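Local coordinates for helix-turn-helix transcriptional regulator (Pseudomonas aeruginosa, PDB 5XHX), which probably acts as a DNA-binding transcriptional regulator of the LuxR family, of which this chain is the N-terminal ligand-binding domain, at residues 26-29 / 30-34; 164-167 / 168-172; 113-117 / 118-122. All coordinates share one frame; numbering follows the deposited sequence.

Contact 1 of 3, residues 26-29 / 30-34; sequences PFFW and RILAQ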
loop_
_atom_site.group_PDB
_atom_site.type_symbol
_atom_site.label_atom_id
_atom_site.label_comp_id
_atom_site.label_asym_id
_atom_site.label_seq_id
_atom_site.Cartn_x
_atom_site.Cartn_y
_atom_site.Cartn_z
ATOM N N PRO A 26 -8.945 8.259 8.276
ATOM C CA PRO A 26 -10.313 8.515 7.783
ATOM C C PRO A 26 -10.366 9.073 6.376
ATOM O O PRO A 26 -11.331 8.807 5.647
ATOM C CB PRO A 26 -10.865 9.533 8.796
ATOM C CG PRO A 26 -10.046 9.342 10.025
ATOM C CD PRO A 26 -8.677 8.942 9.557
ATOM N N PHE A 27 -9.362 9.844 5.974
ATOM C CA PHE A 27 -9.346 10.533 4.691
ATOM C C PHE A 27 -8.735 9.699 3.567
ATOM O O PHE A 27 -8.359 10.265 2.536
ATOM C CB PHE A 27 -8.581 11.853 4.822
ATOM C CG PHE A 27 -7.304 11.736 5.621
ATOM C CD1 PHE A 27 -6.099 11.478 4.993
ATOM C CD2 PHE A 27 -7.320 11.863 7.005
ATOM C CE1 PHE A 27 -4.921 11.364 5.726
ATOM C CE2 PHE A 27 -6.155 11.748 7.747
ATOM C CZ PHE A 27 -4.949 11.502 7.103
ATOM N N PHE A 28 -8.619 8.381 3.741
ATOM C CA PHE A 28 -7.977 7.554 2.717
ATOM C C PHE A 28 -8.664 7.690 1.360
ATOM O O PHE A 28 -8.001 7.888 0.340
ATOM C CB PHE A 28 -7.957 6.087 3.140
ATOM C CG PHE A 28 -7.642 5.146 2.000
ATOM C CD1 PHE A 28 -6.324 4.978 1.560
ATOM C CD2 PHE A 28 -8.661 4.448 1.348
ATOM C CE1 PHE A 28 -6.031 4.131 0.501
ATOM C CE2 PHE A 28 -8.369 3.593 0.279
ATOM C CZ PHE A 28 -7.051 3.432 -0.138
ATOM N N TRP A 29 -9.998 7.555 1.318
ATOM C CA TRP A 29 -10.683 7.579 0.025
ATOM C C TRP A 29 -10.535 8.930 -0.658
ATOM O O TRP A 29 -10.412 9.000 -1.887
ATOM C CB TRP A 29 -12.166 7.220 0.192
ATOM C CG TRP A 29 -12.343 5.810 0.620
ATOM C CD1 TRP A 29 -12.705 5.375 1.849
ATOM C CD2 TRP A 29 -12.105 4.632 -0.171
ATOM N NE1 TRP A 29 -12.749 4.007 1.874
ATOM C CE2 TRP A 29 -12.388 3.527 0.642
ATOM C CE3 TRP A 29 -11.724 4.415 -1.501
ATOM C CZ2 TRP A 29 -12.269 2.209 0.187
ATOM C CZ3 TRP A 29 -11.615 3.108 -1.957
ATOM C CH2 TRP A 29 -11.879 2.025 -1.116
ATOM N N ARG A 30 -10.557 10.020 0.117
ATOM C CA ARG A 30 -10.295 11.332 -0.468
ATOM C C ARG A 30 -8.915 11.379 -1.115
ATOM O O ARG A 30 -8.761 11.914 -2.219
ATOM C CB ARG A 30 -10.431 12.441 0.584
ATOM C CG ARG A 30 -10.234 13.847 -0.022
ATOM C CD ARG A 30 -10.355 14.997 0.996
ATOM N NE ARG A 30 -9.478 14.828 2.153
ATOM C CZ ARG A 30 -8.223 15.276 2.230
ATOM N NH1 ARG A 30 -7.673 15.927 1.212
ATOM N NH2 ARG A 30 -7.513 15.067 3.334
ATOM N N ILE A 31 -7.903 10.798 -0.462
ATOM C CA ILE A 31 -6.551 10.847 -1.026
ATOM C C ILE A 31 -6.449 9.962 -2.264
ATOM O O ILE A 31 -5.778 10.314 -3.239
ATOM C CB ILE A 31 -5.499 10.457 0.033
ATOM C CG1 ILE A 31 -5.581 11.394 1.247
ATOM C CG2 ILE A 31 -4.076 10.499 -0.596
ATOM C CD1 ILE A 31 -5.486 12.856 0.875
ATOM N N LEU A 32 -7.117 8.806 -2.254
ATOM C CA LEU A 32 -7.112 7.950 -3.439
ATOM C C LEU A 32 -7.778 8.645 -4.625
ATOM O O LEU A 32 -7.229 8.678 -5.736
ATOM C CB LEU A 32 -7.797 6.614 -3.112
ATOM C CG LEU A 32 -7.973 5.638 -4.289
ATOM C CD1 LEU A 32 -6.664 5.429 -5.061
ATOM C CD2 LEU A 32 -8.517 4.310 -3.788
ATOM N N ALA A 33 -8.959 9.232 -4.406
ATOM C CA ALA A 33 -9.637 9.943 -5.490
ATOM C C ALA A 33 -8.814 11.127 -5.987
ATOM O O ALA A 33 -8.785 11.413 -7.190
ATOM C CB ALA A 33 -11.014 10.420 -5.018
ATOM N N GLN A 34 -8.165 11.851 -5.076
ATOM C CA GLN A 34 -7.330 12.977 -5.504
ATOM C C GLN A 34 -6.100 12.497 -6.264
ATOM O O GLN A 34 -5.675 13.137 -7.235
ATOM C CB GLN A 34 -6.929 13.828 -4.294
ATOM C CG GLN A 34 -8.109 14.648 -3.744
ATOM C CD GLN A 34 -7.797 15.370 -2.442
ATOM O OE1 GLN A 34 -6.701 15.245 -1.889
ATOM N NE2 GLN A 34 -8.772 16.130 -1.941
HETATM O O HOH W 1 -11.945 9.454 2.840
#
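The carbonyl O of Phe28 takes the N-H of Leu32 at 2.9 Å from O to N, and Trp29 O holds Ala33 N at the same length but straighter, with 172° at the hydrogen. One residue earlier Ile31 N gives its hydrogen to O of Phe27, the N-cap residue of helix 28-36. A water joins the loop to this first turn, donating to Pro26 O and accepting from Arg30 N. Leu32 sets its CD2 branch beside two aromatic rings, 4.0 Å from Phe28 CZ and 3.8 Å from Trp29 CZ3. The Phe28 ring turns its edge to one face of the indole, CD2 standing 3.8 Å above the centre of the Trp29 ring, so the two neighbours form one apolar patch with Leu32. Phe27, with CG wedged between its backbone N and carbonyl carbon (chi1 43°), runs alongside Ile31, whose CG1 touches the ring edge 3.8 Å from CD1. The Arg30 chain bends at chi3, bringing NH2 to 3.7 Å from Phe27 CB, guanidinium and ring planes 40° apart, with Ile31 CD1 over one guanidinium face. Trp29 NE1 is hydrogen-bonded to OE2 of Glu177. Helix 28-36 packs among helix 11-21, whose Leu19 meets Phe28, Ile31 and Leu32, helix 153-173, met by Phe28 and Trp29, and strands 44-50 and 140-147, on which the indole rests.

Contact 2 of 3, residues 164-167 / 168-172; sequences PWVI and ALMKK
Val166 and Met170 lie side by side one turn apart on helix 153-173, CG1 of Val166 3.8 Å from SD of Met170. Met170 CG also packs close to the carbonyl O of Val166, the atom that accepts the N-H of Met170 at 2.9 Å from O to N. With CG beside its own backbone N (chi1 -67°), the Met170 chain runs back along the helix toward Val166 before bending at chi3. Looser is the meeting of Trp165 and Leu169, where CD1 of the leucine comes to the edge of the indole, 4.4 Å from CE3; one indole face is covered nearer at hand by Val166 CG2, 3.9 Å above the plane and toward the rim. Backbone bonds set this spacing: Leu169 N to Trp165 O is 2.9 Å and Lys171 N to Ile167 O 3.1 Å, whereas Ala168 N reaches Pro164 O only weakly, at 3.4 Å. That turn follows a kink, where N of Pro164 and N of Trp165 lack bonds to the turn before. Farther out, Tyr131 and Val133 of strand 127-134 and Trp29 and Leu32 of helix 28-36 pack on Met170, while Leu19 of helix 11-21 meets Trp165 and Leu169. The second subunit also packs here: its His13 ring meets the Trp165 ring, its Gly17 lies on Ala168, and its Glu21 O accepts from Lys172 NZ. The chemistry is thus chiefly apolar, one helix serving both the domain core and the dimer interface; the buried Lys172 probably relies in part on that carbonyl of the second subunit.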
loop_
_atom_site.group_PDB
_atom_site.type_symbol
_atom_site.label_atom_id
_atom_site.label_comp_id
_atom_site.label_asym_id
_atom_site.label_seq_id
_atom_site.Cartn_x
_atom_site.Cartn_y
_atom_site.Cartn_z
ATOM N N PRO A 164 -4.082 -2.327 -11.373
ATOM C CA PRO A 164 -3.479 -3.360 -10.507
ATOM C C PRO A 164 -3.262 -2.920 -9.067
ATOM O O PRO A 164 -3.607 -3.664 -8.138
ATOM C CB PRO A 164 -2.149 -3.668 -11.213
ATOM C CG PRO A 164 -2.405 -3.374 -12.630
ATOM C CD PRO A 164 -3.359 -2.208 -12.657
ATOM N N TRP A 165 -2.723 -1.725 -8.843
ATOM C CA TRP A 165 -2.498 -1.316 -7.469
ATOM C C TRP A 165 -3.671 -0.547 -6.877
ATOM O O TRP A 165 -3.801 -0.514 -5.650
ATOM C CB TRP A 165 -1.203 -0.498 -7.334
ATOM C CG TRP A 165 -1.095 0.753 -8.158
ATOM C CD1 TRP A 165 -0.447 0.886 -9.349
ATOM C CD2 TRP A 165 -1.614 2.048 -7.836
ATOM N NE1 TRP A 165 -0.551 2.182 -9.803
ATOM C CE2 TRP A 165 -1.247 2.920 -8.885
ATOM C CE3 TRP A 165 -2.338 2.561 -6.755
ATOM C CZ2 TRP A 165 -1.601 4.271 -8.897
ATOM C CZ3 TRP A 165 -2.692 3.898 -6.766
ATOM C CH2 TRP A 165 -2.323 4.739 -7.834
ATOM N N VAL A 166 -4.537 0.053 -7.702
ATOM C CA VAL A 166 -5.760 0.644 -7.151
ATOM C C VAL A 166 -6.594 -0.427 -6.462
ATOM O O VAL A 166 -7.006 -0.269 -5.312
ATOM C CB VAL A 166 -6.568 1.373 -8.239
ATOM C CG1 VAL A 166 -7.967 1.787 -7.685
ATOM C CG2 VAL A 166 -5.801 2.598 -8.713
ATOM N N ILE A 167 -6.832 -1.548 -7.141
ATOM C CA ILE A 167 -7.722 -2.538 -6.540
ATOM C C ILE A 167 -7.022 -3.278 -5.398
ATOM O O ILE A 167 -7.676 -3.730 -4.454
ATOM C CB ILE A 167 -8.256 -3.510 -7.609
ATOM C CG1 ILE A 167 -7.148 -4.405 -8.120
ATOM C CG2 ILE A 167 -8.943 -2.730 -8.801
ATOM C CD1 ILE A 167 -7.623 -5.388 -9.195
ATOM N N ALA A 168 -5.695 -3.444 -5.476
ATOM C CA ALA A 168 -4.962 -4.036 -4.359
ATOM C C ALA A 168 -5.091 -3.170 -3.118
ATOM O O ALA A 168 -5.344 -3.670 -2.012
ATOM C CB ALA A 168 -3.485 -4.221 -4.735
ATOM N N LEU A 169 -4.918 -1.864 -3.290
ATOM C CA LEU A 169 -5.069 -0.919 -2.191
ATOM C C LEU A 169 -6.480 -0.959 -1.615
ATOM O O LEU A 169 -6.665 -0.965 -0.394
ATOM C CB LEU A 169 -4.771 0.494 -2.697
ATOM C CG LEU A 169 -3.618 1.360 -2.229
ATOM C CD1 LEU A 169 -3.949 2.794 -2.632
ATOM C CD2 LEU A 169 -3.422 1.235 -0.733
ATOM N N MET A 170 -7.491 -0.901 -2.491
ATOM C CA MET A 170 -8.881 -0.914 -2.028
ATOM C C MET A 170 -9.149 -2.129 -1.156
ATOM O O MET A 170 -9.727 -2.013 -0.072
ATOM C CB MET A 170 -9.840 -0.885 -3.226
ATOM C CG MET A 170 -9.784 0.423 -4.008
ATOM S SD MET A 170 -10.751 0.371 -5.523
ATOM C CE MET A 170 -12.356 -0.086 -4.789
ATOM N N LYS A 171 -8.717 -3.305 -1.616
ATOM C CA LYS A 171 -8.927 -4.532 -0.852
ATOM C C LYS A 171 -8.259 -4.442 0.517
ATOM O O LYS A 171 -8.852 -4.820 1.535
ATOM C CB LYS A 171 -8.394 -5.729 -1.652
ATOM C CG LYS A 171 -8.594 -7.096 -0.992
ATOM C CD LYS A 171 -10.050 -7.340 -0.602
ATOM C CE LYS A 171 -10.358 -8.829 -0.442
ATOM N NZ LYS A 171 -10.654 -9.484 -1.761
ATOM N N LYS A 172 -7.040 -3.892 0.572
ATOM C CA LYS A 172 -6.351 -3.784 1.853
ATOM C C LYS A 172 -7.014 -2.756 2.758
ATOM O O LYS A 172 -7.026 -2.925 3.983
ATOM C CB LYS A 172 -4.872 -3.447 1.628
ATOM C CG LYS A 172 -4.081 -4.604 1.017
ATOM C CD LYS A 172 -4.191 -5.842 1.903
ATOM C CE LYS A 172 -3.446 -7.031 1.316
ATOM N NZ LYS A 172 -4.266 -7.825 0.358
#

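Contact 3 of 3, residues 113-117 / 118-122; sequences TEYYN and TYFAH
The side chains of Tyr115 and Tyr119 cross obliquely within helix 114-123, a helix that opens with a threonine N-cap and widens to a pi-type turn at 118-120. From CB, the Tyr115 chain leaves with CG anti to the backbone N (chi1 171°), which carries the ring along the helix toward the next turn. CD1 then reaches Tyr119 CB, and CE1 packs 3.4 Å from Tyr119 CD2. On the other flank CE2 lies 3.9 Å from Phe120 CB. Phe120 N lies over one face of the Tyr115 ring, CZ too nears Tyr119 CD2, and at the tip OH stands 3.7 Å from Tyr119 CD2. The two tyrosine planes are nearly parallel, 18° apart, but offset enough that little of one ring lies over the other. Tyr116 and Phe120 repeat this slid pairing, with planes at 17° and Tyr116 CD1 4.0 Å from Phe120 CD1. The wide turn shows in the backbone: Phe120 N bonds to Tyr115 O, and Ala121 N to Tyr116 O, each five residues back. At the N-cap, Thr113 OG1 accepts from Tyr116 N, while Asn117 ND2 donates to Thr113 O. Around the helix, Tyr77 and Tyr123 stack on Tyr119, the ring of Phe110 meets Tyr116 and Phe120 edge-to-face, and Arg76 pairs with the Glu114 carboxylate, fastening this helix to helix 72-81. Where the wide turn begins, Glu114 O takes two bonds from one residue: Thr118 N, at 3.0 Å, sits nearly in line with the C=O, although its N-H bond is bent, and Thr118 OG1, at 2.7 Å, lies above the carbonyl plane.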
loop_
_atom_site.group_PDB
_atom_site.type_symbol
_atom_site.label_atom_id
_atom_site.label_comp_id
_atom_site.label_asym_id
_atom_site.label_seq_id
_atom_site.Cartn_x
_atom_site.Cartn_y
_atom_site.Cartn_z
ATOM N N THR A 113 -35.232 7.126 -15.352
ATOM C CA THR A 113 -35.381 6.698 -13.966
ATOM C C THR A 113 -35.374 7.904 -13.034
ATOM O O THR A 113 -34.802 8.954 -13.343
ATOM C CB THR A 113 -34.260 5.733 -13.559
ATOM O OG1 THR A 113 -33.003 6.421 -13.582
ATOM C CG2 THR A 113 -34.200 4.531 -14.505
ATOM N N GLU A 114 -36.027 7.748 -11.882
ATOM C CA GLU A 114 -35.922 8.779 -10.855
ATOM C C GLU A 114 -34.472 8.974 -10.426
ATOM O O GLU A 114 -34.026 10.109 -10.213
ATOM C CB GLU A 114 -36.791 8.427 -9.654
ATOM C CG GLU A 114 -36.821 9.509 -8.586
ATOM C CD GLU A 114 -37.798 9.182 -7.472
ATOM O OE1 GLU A 114 -38.347 8.063 -7.491
ATOM O OE2 GLU A 114 -38.025 10.039 -6.591
ATOM N N TYR A 115 -33.722 7.872 -10.298
ATOM C CA TYR A 115 -32.310 7.952 -9.924
ATOM C C TYR A 115 -31.551 8.939 -10.819
ATOM O O TYR A 115 -30.796 9.789 -10.336
ATOM C CB TYR A 115 -31.680 6.545 -9.975
ATOM C CG TYR A 115 -30.182 6.583 -9.806
ATOM C CD1 TYR A 115 -29.626 6.737 -8.547
ATOM C CD2 TYR A 115 -29.328 6.521 -10.910
ATOM C CE1 TYR A 115 -28.269 6.815 -8.371
ATOM C CE2 TYR A 115 -27.936 6.589 -10.743
ATOM C CZ TYR A 115 -27.430 6.730 -9.450
ATOM O OH TYR A 115 -26.087 6.827 -9.195
ATOM N N TYR A 116 -31.774 8.865 -12.129
ATOM C CA TYR A 116 -31.073 9.747 -13.061
ATOM C C TYR A 116 -31.360 11.222 -12.776
ATOM O O TYR A 116 -30.447 12.061 -12.784
ATOM C CB TYR A 116 -31.479 9.395 -14.493
ATOM C CG TYR A 116 -30.827 10.235 -15.576
ATOM C CD1 TYR A 116 -29.528 9.980 -15.985
ATOM C CD2 TYR A 116 -31.522 11.266 -16.206
ATOM C CE1 TYR A 116 -28.923 10.733 -16.985
ATOM C CE2 TYR A 116 -30.927 12.026 -17.210
ATOM C CZ TYR A 116 -29.627 11.753 -17.593
ATOM O OH TYR A 116 -29.021 12.493 -18.582
ATOM N N ASN A 117 -32.622 11.560 -12.520
ATOM C CA ASN A 117 -33.020 12.958 -12.422
ATOM C C ASN A 117 -32.848 13.536 -11.033
ATOM O O ASN A 117 -32.917 14.759 -10.870
ATOM C CB ASN A 117 -34.475 13.118 -12.856
ATOM C CG ASN A 117 -34.649 12.857 -14.317
ATOM O OD1 ASN A 117 -34.337 13.714 -15.147
ATOM N ND2 ASN A 117 -35.123 11.662 -14.656
ATOM N N THR A 118 -32.610 12.696 -10.036
ATOM C CA THR A 118 -32.467 13.200 -8.682
ATOM C C THR A 118 -31.027 13.017 -8.209
ATOM O O THR A 118 -30.239 13.971 -8.219
ATOM C CB THR A 118 -33.486 12.506 -7.768
ATOM O OG1 THR A 118 -33.280 11.088 -7.800
ATOM C CG2 THR A 118 -34.911 12.797 -8.266
ATOM N N TYR A 119 -30.660 11.786 -7.852
ATOM C CA TYR A 119 -29.351 11.546 -7.251
ATOM C C TYR A 119 -28.222 11.758 -8.265
ATOM O O TYR A 119 -27.269 12.496 -7.994
ATOM C CB TYR A 119 -29.316 10.130 -6.665
ATOM C CG TYR A 119 -28.033 9.805 -5.955
ATOM C CD1 TYR A 119 -27.936 9.891 -4.568
ATOM C CD2 TYR A 119 -26.907 9.431 -6.676
ATOM C CE1 TYR A 119 -26.738 9.593 -3.920
ATOM C CE2 TYR A 119 -25.713 9.151 -6.047
ATOM C CZ TYR A 119 -25.630 9.232 -4.670
ATOM O OH TYR A 119 -24.425 8.941 -4.057
ATOM N N PHE A 120 -28.322 11.119 -9.437
ATOM C CA PHE A 120 -27.262 11.182 -10.446
ATOM C C PHE A 120 -26.966 12.617 -10.864
ATOM O O PHE A 120 -25.810 13.066 -10.829
ATOM C CB PHE A 120 -27.661 10.362 -11.674
ATOM C CG PHE A 120 -26.563 10.233 -12.700
ATOM C CD1 PHE A 120 -26.452 11.144 -13.743
ATOM C CD2 PHE A 120 -25.645 9.193 -12.620
ATOM C CE1 PHE A 120 -25.442 11.025 -14.680
ATOM C CE2 PHE A 120 -24.629 9.064 -13.555
ATOM C CZ PHE A 120 -24.526 9.979 -14.586
ATOM N N ALA A 121 -28.004 13.343 -11.294
ATOM C CA ALA A 121 -27.822 14.717 -11.746
ATOM C C ALA A 121 -27.121 15.564 -10.696
ATOM O O ALA A 121 -26.308 16.430 -11.040
ATOM C CB ALA A 121 -29.176 15.331 -12.117
ATOM N N HIS A 122 -27.370 15.298 -9.416
ATOM C CA HIS A 122 -26.722 16.101 -8.390
ATOM C C HIS A 122 -25.314 15.611 -8.052
ATOM O O HIS A 122 -24.369 16.407 -8.023
ATOM C CB HIS A 122 -27.583 16.132 -7.124
ATOM C CG HIS A 122 -27.030 17.018 -6.054
ATOM N ND1 HIS A 122 -26.105 16.582 -5.129
ATOM C CD2 HIS A 122 -27.248 18.326 -5.780
ATOM C CE1 HIS A 122 -25.789 17.578 -4.321
ATOM N NE2 HIS A 122 -26.474 18.646 -4.691
#

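In the fold
From the N terminus, contact 1 comes first, at the start of helix 28-36, followed by contact 3 on helix 114-123 and contact 2 on the closing helix 153-173. Each is a local contact along one helix, contacts 1 and 3 at its N-terminal end, so none closes a long loop, and the three run in series without nesting or crossing. Contacts 1 and 2 join in space: Trp29 CZ3 lies 3.8 Å from Met170 CG, and Phe28 packs on Leu169, tying helix 28-36 to helix 153-173 beside the antiparallel sheet. Contact 3 stands apart, its centre about 29 Å from that of contact 2, across the chain's centre, where it joins helix 72-81.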